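PDB 5ZVE: 389aa long hypothetical nucleolar protein from Pyrococcus horikoshii, which methylates the C5 position of cytosine 72 in several tRNAs, using S-adenosyl-L-methionine as the methyl donor. Local coordinates for residues 343-353 against 358-369. Sequence-based numbering, arbitrary orientation.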
# COMPACT_ATOMS: atom_id res chain seq x y z
N LYS A 343 26.29 4.01 -3.56
CA LYS A 343 26.24 5.42 -3.95
C LYS A 343 24.86 5.83 -4.45
O LYS A 343 24.24 5.12 -5.24
CB LYS A 343 27.30 5.70 -5.02
CG LYS A 343 27.36 7.14 -5.50
CD LYS A 343 28.46 7.32 -6.54
CE LYS A 343 28.47 8.73 -7.11
NZ LYS A 343 27.21 9.04 -7.85
N LEU A 344 24.39 7.00 -4.01
CA LEU A 344 23.10 7.52 -4.45
C LEU A 344 23.08 7.85 -5.94
O LEU A 344 24.04 8.41 -6.47
CB LEU A 344 22.72 8.77 -3.65
CG LEU A 344 22.10 8.60 -2.27
CD1 LEU A 344 22.14 9.92 -1.54
CD2 LEU A 344 20.67 8.13 -2.40
N GLU A 345 21.99 7.49 -6.60
CA GLU A 345 21.82 7.78 -8.02
C GLU A 345 20.48 8.46 -8.28
O GLU A 345 19.48 8.18 -7.61
CB GLU A 345 21.93 6.51 -8.85
CG GLU A 345 23.23 5.76 -8.68
CD GLU A 345 24.18 5.96 -9.85
OE1 GLU A 345 23.83 5.54 -10.97
OE2 GLU A 345 25.27 6.55 -9.65
N GLU A 346 20.48 9.35 -9.26
CA GLU A 346 19.27 10.03 -9.70
C GLU A 346 18.20 9.03 -10.12
O GLU A 346 18.49 8.07 -10.84
CB GLU A 346 19.60 10.98 -10.86
CG GLU A 346 18.51 11.94 -11.24
CD GLU A 346 18.89 12.77 -12.46
OE1 GLU A 346 19.24 12.17 -13.50
OE2 GLU A 346 18.84 14.02 -12.38
N GLN A 347 16.97 9.25 -9.68
CA GLN A 347 15.88 8.37 -10.07
C GLN A 347 15.23 8.90 -11.34
O GLN A 347 15.12 10.11 -11.54
CB GLN A 347 14.85 8.26 -8.94
CG GLN A 347 15.43 7.67 -7.65
CD GLN A 347 14.40 7.58 -6.55
OE1 GLN A 347 13.20 7.62 -6.80
NE2 GLN A 347 14.87 7.44 -5.31
N SER A 348 14.79 7.99 -12.20
CA SER A 348 14.35 8.35 -13.55
C SER A 348 13.05 9.13 -13.52
O SER A 348 12.81 9.98 -14.38
CB SER A 348 14.19 7.10 -14.41
OG SER A 348 13.22 6.22 -13.86
N ILE A 349 12.21 8.85 -12.53
CA ILE A 349 10.99 9.61 -12.32
C ILE A 349 11.02 10.24 -10.94
O ILE A 349 11.14 9.54 -9.94
CB ILE A 349 9.73 8.72 -12.45
CG1 ILE A 349 9.64 8.14 -13.86
CG2 ILE A 349 8.48 9.51 -12.09
CD1 ILE A 349 8.51 7.14 -14.05
N PHE A 350 10.93 11.56 -10.88
CA PHE A 350 10.91 12.26 -9.60
C PHE A 350 9.76 13.24 -9.57
O PHE A 350 9.85 14.34 -10.11
CB PHE A 350 12.23 12.99 -9.35
CG PHE A 350 12.52 13.21 -7.89
CD1 PHE A 350 11.76 14.10 -7.14
CD2 PHE A 350 13.56 12.54 -7.27
CE1 PHE A 350 12.02 14.30 -5.80
CE2 PHE A 350 13.83 12.74 -5.93
CZ PHE A 350 13.06 13.62 -5.19
N ILE A 351 8.66 12.84 -8.94
CA ILE A 351 7.50 13.70 -8.82
C ILE A 351 7.11 13.89 -7.36
O ILE A 351 6.14 14.59 -7.06
CB ILE A 351 6.30 13.13 -9.61
CG1 ILE A 351 5.96 11.72 -9.13
CG2 ILE A 351 6.60 13.15 -11.11
CD1 ILE A 351 4.98 10.98 -10.03
N GLY A 352 7.87 13.30 -6.46
CA GLY A 352 7.60 13.44 -5.04
C GLY A 352 8.35 14.61 -4.44
O GLY A 352 8.50 15.65 -5.09
N SER A 353 8.82 14.44 -3.21
CA SER A 353 9.60 15.46 -2.52
C SER A 353 11.01 14.96 -2.27
O SER A 353 11.27 13.76 -2.29
CB SER A 353 8.94 15.83 -1.19
OG SER A 353 7.73 16.53 -1.39
N MET A 358 18.72 15.31 2.47
CA MET A 358 19.27 14.29 1.60
C MET A 358 18.69 14.38 0.19
O MET A 358 17.47 14.44 0.03
CB MET A 358 18.98 12.92 2.20
CG MET A 358 19.61 11.82 1.46
SD MET A 358 19.48 10.31 2.41
CE MET A 358 19.98 9.23 1.12
N ASN A 359 19.55 14.35 -0.82
CA ASN A 359 19.23 14.96 -2.11
C ASN A 359 18.57 14.09 -3.19
O ASN A 359 17.65 14.55 -3.87
CB ASN A 359 20.49 15.57 -2.71
CG ASN A 359 20.60 17.06 -2.43
OD1 ASN A 359 19.59 17.77 -2.43
ND2 ASN A 359 21.82 17.53 -2.20
N LYS A 360 19.01 12.85 -3.36
CA LYS A 360 18.55 12.08 -4.51
C LYS A 360 17.46 11.06 -4.19
O LYS A 360 16.91 10.44 -5.11
CB LYS A 360 19.73 11.38 -5.18
CG LYS A 360 20.76 12.33 -5.76
CD LYS A 360 21.85 11.59 -6.50
CE LYS A 360 22.78 12.55 -7.22
NZ LYS A 360 23.81 11.81 -8.00
N VAL A 361 17.13 10.89 -2.91
CA VAL A 361 16.02 10.01 -2.54
C VAL A 361 14.70 10.73 -2.71
O VAL A 361 14.64 11.95 -2.71
CB VAL A 361 16.15 9.49 -1.10
CG1 VAL A 361 17.36 8.58 -0.97
CG2 VAL A 361 16.22 10.65 -0.11
N GLN A 362 13.63 9.95 -2.83
CA GLN A 362 12.33 10.52 -3.16
C GLN A 362 11.28 10.16 -2.13
O GLN A 362 11.02 8.98 -1.87
CB GLN A 362 11.89 10.04 -4.55
CG GLN A 362 10.62 10.70 -5.06
CD GLN A 362 10.28 10.32 -6.48
OE1 GLN A 362 9.37 10.89 -7.08
NE2 GLN A 362 11.00 9.35 -7.03
N ARG A 363 10.67 11.18 -1.53
CA ARG A 363 9.62 10.96 -0.54
C ARG A 363 8.26 11.37 -1.08
O ARG A 363 8.14 12.30 -1.87
CB ARG A 363 9.91 11.73 0.74
CG ARG A 363 10.64 10.92 1.81
CD ARG A 363 10.90 11.78 3.04
NE ARG A 363 11.49 11.03 4.14
CZ ARG A 363 10.79 10.55 5.16
NH1 ARG A 363 9.47 10.73 5.22
NH2 ARG A 363 11.40 9.88 6.13
N PHE A 364 7.23 10.65 -0.62
CA PHE A 364 5.86 11.00 -0.92
C PHE A 364 5.13 11.32 0.38
O PHE A 364 5.31 10.64 1.39
CB PHE A 364 5.16 9.88 -1.68
CG PHE A 364 5.65 9.69 -3.09
CD1 PHE A 364 6.72 8.85 -3.36
CD2 PHE A 364 5.05 10.35 -4.14
CE1 PHE A 364 7.18 8.68 -4.66
CE2 PHE A 364 5.49 10.19 -5.44
CZ PHE A 364 6.57 9.35 -5.70
N TYR A 365 4.32 12.37 0.35
CA TYR A 365 3.54 12.80 1.50
C TYR A 365 2.07 12.84 1.13
O TYR A 365 1.73 13.21 0.00
CB TYR A 365 3.99 14.17 1.99
CG TYR A 365 5.40 14.20 2.54
CD1 TYR A 365 5.66 13.80 3.84
CD2 TYR A 365 6.46 14.63 1.75
CE1 TYR A 365 6.95 13.84 4.35
CE2 TYR A 365 7.75 14.67 2.26
CZ TYR A 365 7.99 14.27 3.56
OH TYR A 365 9.26 14.30 4.07
N PRO A 366 1.18 12.46 2.07
CA PRO A 366 -0.26 12.43 1.77
C PRO A 366 -0.84 13.81 1.45
O PRO A 366 -1.71 13.92 0.59
CB PRO A 366 -0.87 11.86 3.05
CG PRO A 366 0.13 12.13 4.12
CD PRO A 366 1.47 12.03 3.44
N HIS A 367 -0.38 14.85 2.14
CA HIS A 367 -0.94 16.18 1.95
C HIS A 367 -0.37 16.88 0.72
O HIS A 367 -0.99 17.78 0.17
CB HIS A 367 -0.70 17.04 3.20
CG HIS A 367 0.74 17.33 3.49
ND1 HIS A 367 1.68 16.34 3.64
CD2 HIS A 367 1.39 18.51 3.66
CE1 HIS A 367 2.86 16.90 3.89
NE2 HIS A 367 2.71 18.21 3.91
N LYS A 368 0.82 16.46 0.28
CA LYS A 368 1.43 17.06 -0.90
C LYS A 368 1.11 16.31 -2.20
O LYS A 368 0.91 16.93 -3.24
CB LYS A 368 2.95 17.16 -0.73
CG LYS A 368 3.40 18.10 0.37
CD LYS A 368 4.92 18.21 0.41
CE LYS A 368 5.38 19.28 1.39
NZ LYS A 368 6.86 19.31 1.54
N HIS A 369 1.08 14.98 -2.15
CA HIS A 369 0.99 14.20 -3.38
C HIS A 369 -0.26 13.33 -3.49
O HIS A 369 -0.43 12.63 -4.48
CB HIS A 369 2.23 13.33 -3.54
CG HIS A 369 3.51 14.06 -3.26
ND1 HIS A 369 4.33 13.75 -2.20
CD2 HIS A 369 4.10 15.09 -3.90
CE1 HIS A 369 5.37 14.55 -2.20
NE2 HIS A 369 5.26 15.38 -3.23
O HOH W 1 17.85 7.61 -5.14
O HOH W 2 16.84 11.46 -7.64
O HOH W 3 6.29 17.69 -3.88
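With CG anti to the backbone N (chi1 -174°) and the chain extended beyond it, Gln362 carries its amide into the loop of residues 347-352, where Phe350, its CG also turned opposite its own N, lays one face of its ring against the Gln362 side chain, the two running past each other in opposite directions. Ring and amide planes differ by only 7°, a stacked arrangement, and Gln362 CG stands over the ring centre, 3.8 Å from the Phe350 centroid, as a CH-pi contact. Four hydrogen bonds hold the amide at both ends. Gln362 NE2 donates to Gln347 OE1 at 2.8 Å, approaching from above that carbonyl plane, and to Ile349 O, lying in that carbonyl's plane although the oxygen is tilted 24° from the Gln362 amide plane. Gln362 OE1 accepts from Ile351 N, tilted from the carbonyl plane, and from Gly352 N, 2.9 Å away and on a lone pair. An alanine in place of Gln362 would probably leave these two backbone N-H groups, Ile349 O and Gln347 OE1 without their mates, and the Phe350 ring without its stacking partner. Just beyond, Ser353 and Arg363 form an antiparallel hydrogen-bonded pair, in which Ser353 N donates to Arg363 O (2.6 Å) and Arg363 N donates back to Ser353 O, at the edge of the mixed sheet of the Rossmann-like methyltransferase domain; strand 361-364 pairs on its other side with strand 374-381. Gly352 CA packs over a face of Phe364 and over a face of His369, whose ND1 accepts from Tyr365 N in the ring plane; Gly352 CA also makes a CA-H...O contact with Arg363 O, 3.4 Å away. Arg363 itself leads away to a salt bridge with Glu331. At the other end, water bridges Gln347 N to Lys360 O, and Leu344 CD2 meets Val361 CG1 at 3.6 Å, while Leu344 CD1 presses against Met358 CE at 3.5 Å, tighter than ordinary carbon contact.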